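Local coordinates for putative alpha-L-fucosidase (Bacteroides thetaiotaomicron VPI-5482, PDB 3GZA), which probably hydrolyses alpha-L-fucosidic linkages, as a putative exported member of glycosyl hydrolase family 29, at residues Thr272-Ala277 against Asn291-Leu296; Thr298-Tyr303 against Lys334-Glu339; Ile388-Asn393 against Thr419-Thr424; Leu358-Gly363 against Ile435-Tyr440. All coordinates share one frame; numbering follows the deposited sequence.

How the contacts relate
Contacts 1 and 2 belong to the TIM-barrel part of the chain and touch each other, with centres about 11 Å apart; contacts 3 and 4, centres about 9 Å apart, belong to the C-terminal beta-sandwich. Contact 1 is partly buried and mixes backbone hydrogen bonds with a tyrosine face. Contact 2, a buried pairing of two helices, is built on selenium and carbon. Contact 3, like contact 1 only partly buried, joins neighbours within one sheet, oily on one face and charged on the other, whereas contact 4 is wholly buried and spans the two sheets. Strand 420-428 links them, since L421 and L423 of contact 3 bond through their backbones to strand 357-362 of contact 4.

Contact 1: residues Thr272-Ala277 against Asn291-Leu296; sequences TPLRGA and NNIYPL
The ring of Y294 lies over the backbone of G276, where the chain leaves strand 264-273 of the TIM-barrel and turns back as a loop toward helix 296-304. G276 CA stands 3.9 Å from the centroid of the Y294 ring and 27° off its normal, a CH-pi contact. G276 C also sits over that face, displaced toward the rim. An added beta carbon on G276 would collide with Y294 CE2, which gives a local reason for glycine. At the ring's edge lie T272 OG1 and P273 O; the first is 3.5 Å from Y294 CE2. A chi1 of -85° sets Y294 CG anti to the carbonyl carbon, on the backbone N side of CB, and from there the ring reaches G276. Y294 N donates to L274 O at 2.9 Å. The second backbone bond runs from A277 N to N292 O at 3.0 Å. Two bonds therefore join the chain on either side of G276 to the 291-296 loop.

Beyond them, I293 CG2 meets R275 CG at 3.8 Å, the two side chains crossing at a slant, while L274 and I293 run side by side and point the same way. The guanidinium of R275 continues to a salt bridge with D329 of helix 327-344, and R332 of that helix bonds to Y294 O. Next to the phenol, one water lies in the plane of the Y294 ring, donating to T272 OG1 and hydrogen-bonded to Y294 OH at 2.6 Å.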
# COMPACT_ATOMS: atom_id res chain seq x y z
N THR A 272 -12.35 -25.42 14.00
CA THR A 272 -11.34 -26.33 13.46
C THR A 272 -11.28 -26.16 11.96
O THR A 272 -12.26 -25.92 11.32
CB THR A 272 -11.67 -27.81 13.76
OG1 THR A 272 -10.66 -28.68 13.20
CG2 THR A 272 -13.06 -28.25 13.21
N PRO A 273 -10.07 -26.28 11.42
CA PRO A 273 -10.01 -26.40 9.97
C PRO A 273 -10.67 -27.72 9.56
O PRO A 273 -10.63 -28.69 10.33
CB PRO A 273 -8.52 -26.51 9.67
CG PRO A 273 -7.84 -26.64 10.88
CD PRO A 273 -8.74 -26.36 12.05
N LEU A 274 -11.29 -27.76 8.38
CA LEU A 274 -11.73 -29.04 7.82
C LEU A 274 -10.52 -29.91 7.47
O LEU A 274 -10.55 -31.13 7.65
CB LEU A 274 -12.58 -28.79 6.59
CG LEU A 274 -13.03 -30.02 5.83
CD1 LEU A 274 -13.88 -30.99 6.72
CD2 LEU A 274 -13.80 -29.62 4.53
N ARG A 275 -9.45 -29.27 6.99
CA ARG A 275 -8.24 -29.94 6.58
C ARG A 275 -7.30 -30.11 7.77
O ARG A 275 -6.23 -29.46 7.90
CB ARG A 275 -7.59 -29.17 5.46
CG ARG A 275 -8.39 -29.29 4.17
CD ARG A 275 -7.83 -28.44 3.03
NE ARG A 275 -8.47 -28.86 1.77
CZ ARG A 275 -7.88 -28.88 0.57
NH1 ARG A 275 -6.65 -28.43 0.39
NH2 ARG A 275 -8.54 -29.37 -0.48
N GLY A 276 -7.72 -31.01 8.66
CA GLY A 276 -7.01 -31.26 9.90
C GLY A 276 -6.57 -32.69 10.14
O GLY A 276 -6.15 -33.03 11.24
N ALA A 277 -6.64 -33.57 9.14
CA ALA A 277 -6.25 -34.94 9.26
C ALA A 277 -4.79 -35.16 8.86
O ALA A 277 -4.15 -34.30 8.29
CB ALA A 277 -7.17 -35.85 8.35
N ASN A 291 -6.33 -34.94 0.50
CA ASN A 291 -6.66 -36.09 1.28
C ASN A 291 -6.54 -35.86 2.79
O ASN A 291 -6.65 -36.83 3.52
CB ASN A 291 -5.85 -37.27 0.79
CG ASN A 291 -6.36 -37.77 -0.60
OD1 ASN A 291 -7.57 -37.86 -0.83
ND2 ASN A 291 -5.45 -38.01 -1.52
N ASN A 292 -6.36 -34.60 3.21
CA ASN A 292 -6.17 -34.25 4.60
C ASN A 292 -7.40 -33.65 5.22
O ASN A 292 -7.37 -33.15 6.30
CB ASN A 292 -4.94 -33.39 4.74
CG ASN A 292 -3.69 -34.14 4.29
OD1 ASN A 292 -3.59 -35.35 4.47
ND2 ASN A 292 -2.73 -33.44 3.70
N ILE A 293 -8.51 -33.75 4.49
CA ILE A 293 -9.81 -33.40 5.06
C ILE A 293 -10.20 -34.42 6.14
O ILE A 293 -9.88 -35.59 6.02
CB ILE A 293 -10.95 -33.34 4.00
CG1 ILE A 293 -11.05 -34.62 3.21
CG2 ILE A 293 -10.72 -32.13 3.07
CD1 ILE A 293 -12.22 -34.66 2.17
N TYR A 294 -10.80 -33.97 7.24
CA TYR A 294 -11.21 -34.90 8.27
C TYR A 294 -12.23 -35.91 7.78
O TYR A 294 -13.15 -35.55 7.06
CB TYR A 294 -11.84 -34.16 9.47
CG TYR A 294 -10.85 -33.63 10.52
CD1 TYR A 294 -10.01 -34.49 11.16
CD2 TYR A 294 -10.79 -32.30 10.83
CE1 TYR A 294 -9.11 -34.05 12.11
CE2 TYR A 294 -9.93 -31.84 11.78
CZ TYR A 294 -9.09 -32.71 12.43
OH TYR A 294 -8.21 -32.28 13.44
N PRO A 295 -12.06 -37.19 8.15
CA PRO A 295 -13.11 -38.16 7.91
C PRO A 295 -14.44 -37.78 8.54
O PRO A 295 -14.49 -37.06 9.57
CB PRO A 295 -12.56 -39.43 8.58
CG PRO A 295 -11.15 -39.25 8.55
CD PRO A 295 -10.84 -37.85 8.69
N LEU A 296 -15.51 -38.27 7.95
CA LEU A 296 -16.85 -38.02 8.48
C LEU A 296 -16.99 -38.46 9.93
O LEU A 296 -17.60 -37.73 10.72
CB LEU A 296 -17.89 -38.76 7.60
CG LEU A 296 -19.35 -38.66 8.08
CD1 LEU A 296 -19.82 -37.25 8.05
CD2 LEU A 296 -20.28 -39.58 7.29
O HOH W 1 -8.33 -29.78 14.30

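Contact 2: residues Thr298-Tyr303 against Lys334-Glu339; sequences TLMDKY and KEMGDE
M336 sends its CG anti to the backbone N (chi1 -174°) and stays extended beyond it, carrying SE and CE across to L299 and Y303, whereas M300 folds at chi2 (-52°) and chi3. Both are selenomethionines. M336 SE lies 4.1 Å from L299 CB, where the two side chains cross at about a right angle, and it also approaches L299 CD1. At the tip, M336 CE reaches L299 O at 3.7 Å and rests near Y303 CB at 4.2 Å. These contacts pack helix 296-304 against helix 327-344 on the outside of the TIM-barrel: the segment axes approach to 10.3 Å with a crossing angle of -52°. Behind M336 stand L313 and L315 of strand 312-317 and M22 of strand 22-26, so this side chain fills a place between the helices and the barrel wall. The bent M300 packs toward the next turn of the helix, its SE 3.8 Å from E339 CG and also near M336 O; the M300 and E339 chains meet obliquely. E339 thus offers its methylene carbons to the selenium, while its carboxylate oxygens are held by salt bridges within its own helix, OE1 to R342 and OE2 to R343.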
# COMPACT_ATOMS: atom_id res chain seq x y z
N THR A 298 -14.76 -38.57 12.31
CA THR A 298 -14.12 -37.55 13.16
C THR A 298 -14.94 -36.26 13.26
O THR A 298 -15.09 -35.71 14.37
CB THR A 298 -12.70 -37.27 12.65
OG1 THR A 298 -12.01 -38.52 12.59
CG2 THR A 298 -11.97 -36.36 13.64
N LEU A 299 -15.50 -35.81 12.14
CA LEU A 299 -16.36 -34.64 12.15
C LEU A 299 -17.59 -34.82 13.04
O LEU A 299 -18.03 -33.87 13.69
CB LEU A 299 -16.78 -34.29 10.71
CG LEU A 299 -15.68 -33.75 9.81
CD1 LEU A 299 -16.16 -33.65 8.35
CD2 LEU A 299 -15.12 -32.40 10.38
N MSE A 300 -18.15 -36.02 13.03
CA MSE A 300 -19.31 -36.31 13.87
C MSE A 300 -18.94 -36.31 15.35
O MSE A 300 -19.70 -35.81 16.17
CB MSE A 300 -19.98 -37.59 13.47
CG MSE A 300 -20.58 -37.52 12.10
SE MSE A 300 -21.79 -36.01 11.75
CE MSE A 300 -23.05 -36.31 13.26
N ASP A 301 -17.77 -36.85 15.69
CA ASP A 301 -17.26 -36.83 17.07
C ASP A 301 -17.14 -35.34 17.48
O ASP A 301 -17.60 -34.94 18.57
CB ASP A 301 -15.87 -37.52 17.07
CG ASP A 301 -15.17 -37.54 18.45
OD1 ASP A 301 -15.79 -37.91 19.46
OD2 ASP A 301 -13.92 -37.24 18.50
N LYS A 302 -16.60 -34.50 16.59
CA LYS A 302 -16.45 -33.08 16.92
C LYS A 302 -17.79 -32.39 17.09
O LYS A 302 -17.98 -31.59 18.02
CB LYS A 302 -15.56 -32.37 15.92
CG LYS A 302 -14.11 -32.89 15.94
CD LYS A 302 -13.26 -32.20 14.92
CE LYS A 302 -11.84 -32.81 14.91
NZ LYS A 302 -11.29 -32.99 16.29
N TYR A 303 -18.71 -32.66 16.18
CA TYR A 303 -20.08 -32.10 16.29
C TYR A 303 -20.68 -32.40 17.66
O TYR A 303 -21.23 -31.49 18.34
CB TYR A 303 -20.95 -32.72 15.17
CG TYR A 303 -22.40 -32.24 15.19
CD1 TYR A 303 -22.75 -31.03 14.62
CD2 TYR A 303 -23.39 -33.01 15.75
CE1 TYR A 303 -24.05 -30.57 14.64
CE2 TYR A 303 -24.69 -32.58 15.76
CZ TYR A 303 -25.00 -31.38 15.22
OH TYR A 303 -26.33 -30.93 15.24
N LYS A 334 -21.07 -32.17 2.60
CA LYS A 334 -22.41 -32.68 2.36
C LYS A 334 -22.64 -33.92 3.20
O LYS A 334 -23.71 -34.11 3.82
CB LYS A 334 -22.60 -32.99 0.88
CG LYS A 334 -23.95 -33.63 0.58
CD LYS A 334 -23.97 -34.06 -0.86
CE LYS A 334 -25.31 -34.61 -1.29
NZ LYS A 334 -25.58 -35.92 -0.67
N GLU A 335 -21.65 -34.81 3.23
CA GLU A 335 -21.76 -36.02 4.03
C GLU A 335 -22.01 -35.68 5.53
O GLU A 335 -22.78 -36.38 6.20
CB GLU A 335 -20.51 -36.89 3.89
CG GLU A 335 -20.31 -37.51 2.52
CD GLU A 335 -18.96 -38.13 2.30
OE1 GLU A 335 -18.12 -38.08 3.22
OE2 GLU A 335 -18.75 -38.65 1.16
N MSE A 336 -21.35 -34.65 6.05
CA MSE A 336 -21.52 -34.21 7.45
C MSE A 336 -22.96 -33.76 7.72
O MSE A 336 -23.59 -34.21 8.66
CB MSE A 336 -20.55 -33.11 7.78
CG MSE A 336 -20.58 -32.73 9.22
SE MSE A 336 -19.38 -31.33 9.64
CE MSE A 336 -19.55 -31.27 11.51
N GLY A 337 -23.48 -32.89 6.86
CA GLY A 337 -24.84 -32.43 7.00
C GLY A 337 -25.82 -33.57 6.88
O GLY A 337 -26.78 -33.65 7.65
N ASP A 338 -25.60 -34.47 5.91
CA ASP A 338 -26.49 -35.62 5.74
C ASP A 338 -26.52 -36.54 6.97
O ASP A 338 -27.58 -37.08 7.34
CB ASP A 338 -26.05 -36.44 4.52
CG ASP A 338 -26.32 -35.75 3.20
OD1 ASP A 338 -27.02 -34.69 3.16
OD2 ASP A 338 -25.79 -36.27 2.19
N GLU A 339 -25.36 -36.67 7.63
CA GLU A 339 -25.22 -37.56 8.75
C GLU A 339 -25.81 -36.91 10.01
O GLU A 339 -26.44 -37.59 10.82
CB GLU A 339 -23.79 -38.02 8.91
CG GLU A 339 -23.57 -38.93 10.07
CD GLU A 339 -24.26 -40.27 9.97
OE1 GLU A 339 -24.78 -40.63 8.90
OE2 GLU A 339 -24.31 -40.98 10.99

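Contact 3: residues Ile388-Asn393 against Thr419-Thr424; sequences IEAKVN and TALRLT
A390 CB and L421 CD2 meet at 3.5 Å at the apolar centre of this antiparallel pair. Farther along the same face, I388 CG1 lies 4.0 Å from L423 CD1, one side chain passing obliquely across the other. This face looks into the beta-sandwich of the F5/8 type C-like domain, where L421 and L423 also touch F437 of the opposing sheet. Strands 383-392 and 420-428 are neighbours, and E389 with R422 forms a hydrogen-bonded pair: E389 N donates to R422 O and R422 N to E389 O, both at 2.8 Å. A390 and L421 form the next, non-hydrogen-bonded pair.

On the other face E389 and R422 run side by side. R422 bends at chi3 (60°), which places its NE, and both NE and NH2 grip E389 OE1, NH2 at 3.1 Å in a salt bridge. The oxygen lies near the guanidinium plane, yet both nitrogens approach from the same face of the carboxylate, whose plane is turned 40° from the guanidinium. An alanine in place of E389 would probably leave the R422 guanidinium without this carboxylate and freer to turn, though W396 offers it a cation-pi contact. Two guanidinium N-H groups directed at one oxygen would be expected to draw negative charge toward E389 OE1 and favour the ionised carboxylate.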
# COMPACT_ATOMS: atom_id res chain seq x y z
N ILE A 388 -30.52 -38.76 33.35
CA ILE A 388 -31.47 -39.36 32.43
C ILE A 388 -31.57 -40.83 32.80
O ILE A 388 -30.55 -41.51 32.99
CB ILE A 388 -31.09 -39.19 30.98
CG1 ILE A 388 -31.03 -37.69 30.62
CG2 ILE A 388 -32.10 -39.95 30.06
CD1 ILE A 388 -30.60 -37.42 29.27
N GLU A 389 -32.80 -41.29 32.96
CA GLU A 389 -33.11 -42.69 33.29
C GLU A 389 -33.91 -43.29 32.16
O GLU A 389 -34.62 -42.58 31.47
CB GLU A 389 -33.95 -42.77 34.56
CG GLU A 389 -33.22 -42.38 35.79
CD GLU A 389 -34.17 -42.34 36.96
OE1 GLU A 389 -34.92 -41.33 37.05
OE2 GLU A 389 -34.18 -43.29 37.77
N ALA A 390 -33.75 -44.60 31.98
CA ALA A 390 -34.50 -45.37 30.99
C ALA A 390 -35.29 -46.42 31.74
O ALA A 390 -34.78 -47.03 32.69
CB ALA A 390 -33.55 -46.02 29.99
N LYS A 391 -36.54 -46.60 31.33
CA LYS A 391 -37.39 -47.65 31.93
C LYS A 391 -37.15 -48.91 31.12
O LYS A 391 -37.62 -49.02 30.00
CB LYS A 391 -38.87 -47.24 31.93
CG LYS A 391 -39.76 -48.24 32.65
CD LYS A 391 -41.24 -47.87 32.58
CE LYS A 391 -41.73 -47.05 33.76
NZ LYS A 391 -41.98 -47.90 34.96
N VAL A 392 -36.44 -49.85 31.74
CA VAL A 392 -35.99 -51.09 31.10
C VAL A 392 -36.54 -52.27 31.90
O VAL A 392 -36.26 -52.43 33.09
CB VAL A 392 -34.46 -51.13 31.05
CG1 VAL A 392 -33.98 -52.42 30.42
CG2 VAL A 392 -33.90 -49.90 30.30
N ASN A 393 -37.37 -53.08 31.24
CA ASN A 393 -38.06 -54.19 31.89
C ASN A 393 -38.89 -53.72 33.09
O ASN A 393 -38.93 -54.39 34.13
CB ASN A 393 -37.08 -55.29 32.31
CG ASN A 393 -36.37 -55.89 31.13
OD1 ASN A 393 -37.00 -56.26 30.14
ND2 ASN A 393 -35.05 -56.00 31.22
N THR A 419 -39.01 -48.47 27.45
CA THR A 419 -40.37 -48.04 27.15
C THR A 419 -40.54 -46.53 27.43
O THR A 419 -41.52 -45.93 27.03
CB THR A 419 -41.39 -48.83 27.94
OG1 THR A 419 -41.11 -48.75 29.34
CG2 THR A 419 -41.36 -50.31 27.50
N ALA A 420 -39.56 -45.92 28.09
CA ALA A 420 -39.66 -44.53 28.42
C ALA A 420 -38.32 -44.03 28.89
O ALA A 420 -37.47 -44.81 29.29
CB ALA A 420 -40.73 -44.34 29.51
N LEU A 421 -38.10 -42.72 28.75
CA LEU A 421 -36.92 -42.05 29.30
C LEU A 421 -37.40 -41.00 30.26
O LEU A 421 -38.51 -40.47 30.12
CB LEU A 421 -36.09 -41.36 28.23
CG LEU A 421 -35.32 -42.22 27.24
CD1 LEU A 421 -34.42 -41.30 26.45
CD2 LEU A 421 -34.51 -43.30 27.93
N ARG A 422 -36.57 -40.65 31.23
CA ARG A 422 -36.97 -39.62 32.17
C ARG A 422 -35.80 -38.73 32.48
O ARG A 422 -34.73 -39.20 32.85
CB ARG A 422 -37.51 -40.20 33.47
CG ARG A 422 -38.07 -39.15 34.44
CD ARG A 422 -38.84 -39.80 35.54
NE ARG A 422 -38.02 -40.72 36.32
CZ ARG A 422 -38.50 -41.60 37.21
NH1 ARG A 422 -39.81 -41.71 37.42
NH2 ARG A 422 -37.68 -42.40 37.87
N LEU A 423 -36.03 -37.43 32.34
CA LEU A 423 -35.04 -36.40 32.65
C LEU A 423 -35.41 -35.78 34.00
O LEU A 423 -36.53 -35.32 34.18
CB LEU A 423 -35.08 -35.32 31.58
CG LEU A 423 -34.26 -34.05 31.84
CD1 LEU A 423 -32.77 -34.36 31.86
CD2 LEU A 423 -34.61 -33.06 30.77
N THR A 424 -34.49 -35.83 34.94
CA THR A 424 -34.67 -35.21 36.25
C THR A 424 -33.59 -34.15 36.42
O THR A 424 -32.41 -34.45 36.27
CB THR A 424 -34.53 -36.21 37.38
OG1 THR A 424 -35.47 -37.27 37.18
CG2 THR A 424 -34.77 -35.54 38.71
O HOH W 2 -34.27 -39.24 35.78
O HOH W 3 -39.78 -51.15 30.45

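Contact 4: residues Leu358-Gly363 against Ile435-Tyr440; sequences LTLKLG and INFSAY
L360 CB rests 3.9 Å from F437 CE2, the first of a series of contacts that climbs this leucine. CG lies anti to the backbone N (chi1 -173°), and the two methyls part from there. CD1 comes to 4.1 Å from F437 O. CD2 stands over one face of the F437 ring and goes on to A439, 3.6 Å from A439 CB and as near to A439 N. Two conformers are deposited for L360, so these distances hold for one of them. The leucine comes from strand 357-362 and its partners from strand 434-440, which lie in the two four-stranded antiparallel sheets of the beta-sandwich; the contact crosses the interior between them. The segment axes are 8.2 Å apart at their closest and run 33° from parallel, a spacing bridged by side chains.

F437 directs its own CG anti to the backbone N (chi1 171°), and its ring also meets the start of the strand: CD2 is 4.2 Å from L358 CB, while CE2 is 3.7 Å from L358 O. Within its own sheet, F437 touches I351 of strand 349-353. An alanine in place of F437 would probably open a gap between the sheets, leaving L358 CB and the L360 side chain without the ring they pack on. At the far end, L362 CD2 reaches A439 CB at 4.1 Å.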
# COMPACT_ATOMS: atom_id res chain seq x y z
N LEU A 358 -39.25 -34.50 33.35
CA LEU A 358 -39.98 -34.75 32.10
C LEU A 358 -39.83 -36.22 31.76
O LEU A 358 -38.72 -36.75 31.73
CB LEU A 358 -39.43 -33.91 30.95
CG LEU A 358 -39.78 -32.43 30.96
CD1 LEU A 358 -38.99 -31.68 29.90
CD2 LEU A 358 -41.27 -32.22 30.78
N THR A 359 -40.96 -36.89 31.54
CA THR A 359 -40.96 -38.30 31.20
C THR A 359 -41.34 -38.42 29.73
O THR A 359 -42.38 -37.89 29.29
CB THR A 359 -41.96 -39.08 32.06
OG1 THR A 359 -41.55 -39.05 33.44
CG2 THR A 359 -42.03 -40.54 31.62
N LEU A 360 -40.50 -39.13 28.98
CA LEU A 360 -40.71 -39.36 27.57
C LEU A 360 -41.19 -40.81 27.36
O LEU A 360 -40.43 -41.75 27.55
CB LEU A 360 -39.39 -39.07 26.83
CG LEU A 360 -39.37 -39.09 25.31
CD1 LEU A 360 -40.35 -38.08 24.75
CD2 LEU A 360 -37.97 -38.80 24.83
N LYS A 361 -42.45 -40.97 27.00
CA LYS A 361 -42.99 -42.30 26.71
C LYS A 361 -42.55 -42.60 25.28
O LYS A 361 -42.57 -41.70 24.42
CB LYS A 361 -44.51 -42.33 26.86
CG LYS A 361 -44.99 -42.17 28.28
N LEU A 362 -42.10 -43.83 25.02
CA LEU A 362 -41.60 -44.16 23.69
C LEU A 362 -42.63 -44.80 22.75
O LEU A 362 -42.36 -44.93 21.54
CB LEU A 362 -40.35 -45.04 23.77
CG LEU A 362 -39.15 -44.44 24.49
CD1 LEU A 362 -37.99 -45.38 24.35
CD2 LEU A 362 -38.81 -43.06 23.93
N GLY A 363 -43.80 -45.18 23.26
CA GLY A 363 -44.86 -45.78 22.44
C GLY A 363 -44.81 -47.30 22.43
O GLY A 363 -45.86 -47.96 22.40
N ILE A 435 -37.00 -26.76 26.14
CA ILE A 435 -37.71 -26.66 24.87
C ILE A 435 -37.65 -27.97 24.11
O ILE A 435 -38.41 -28.17 23.17
CB ILE A 435 -37.21 -25.47 24.01
CG1 ILE A 435 -35.74 -25.66 23.58
CG2 ILE A 435 -37.39 -24.18 24.77
CD1 ILE A 435 -35.29 -24.67 22.54
N ASN A 436 -36.77 -28.89 24.54
CA ASN A 436 -36.62 -30.16 23.85
C ASN A 436 -35.96 -31.20 24.75
O ASN A 436 -34.88 -30.96 25.29
CB ASN A 436 -35.76 -29.91 22.60
CG ASN A 436 -35.48 -31.17 21.79
OD1 ASN A 436 -36.07 -32.20 22.00
ND2 ASN A 436 -34.56 -31.06 20.83
N PHE A 437 -36.63 -32.33 24.89
CA PHE A 437 -36.08 -33.54 25.51
C PHE A 437 -36.51 -34.62 24.52
O PHE A 437 -37.70 -34.91 24.39
CB PHE A 437 -36.52 -33.78 26.95
CG PHE A 437 -36.11 -35.13 27.50
CD1 PHE A 437 -34.81 -35.61 27.31
CD2 PHE A 437 -37.00 -35.91 28.21
CE1 PHE A 437 -34.43 -36.83 27.82
CE2 PHE A 437 -36.62 -37.14 28.73
CZ PHE A 437 -35.33 -37.61 28.51
N SER A 438 -35.55 -35.17 23.79
CA SER A 438 -35.82 -36.12 22.70
C SER A 438 -34.95 -37.36 22.77
O SER A 438 -33.82 -37.29 23.21
CB SER A 438 -35.56 -35.47 21.35
OG SER A 438 -36.42 -34.38 21.10
N ALA A 439 -35.47 -38.47 22.28
CA ALA A 439 -34.75 -39.76 22.27
C ALA A 439 -34.52 -40.22 20.85
O ALA A 439 -35.37 -40.00 19.98
CB ALA A 439 -35.54 -40.82 23.03
N TYR A 440 -33.37 -40.88 20.65
CA TYR A 440 -32.97 -41.41 19.36
C TYR A 440 -32.34 -42.78 19.46
O TYR A 440 -31.79 -43.15 20.48
CB TYR A 440 -31.91 -40.51 18.70
CG TYR A 440 -32.33 -39.08 18.59
CD1 TYR A 440 -32.15 -38.23 19.63
CD2 TYR A 440 -32.92 -38.59 17.43
CE1 TYR A 440 -32.58 -36.92 19.54
CE2 TYR A 440 -33.32 -37.32 17.32
CZ TYR A 440 -33.17 -36.48 18.39
OH TYR A 440 -33.59 -35.18 18.32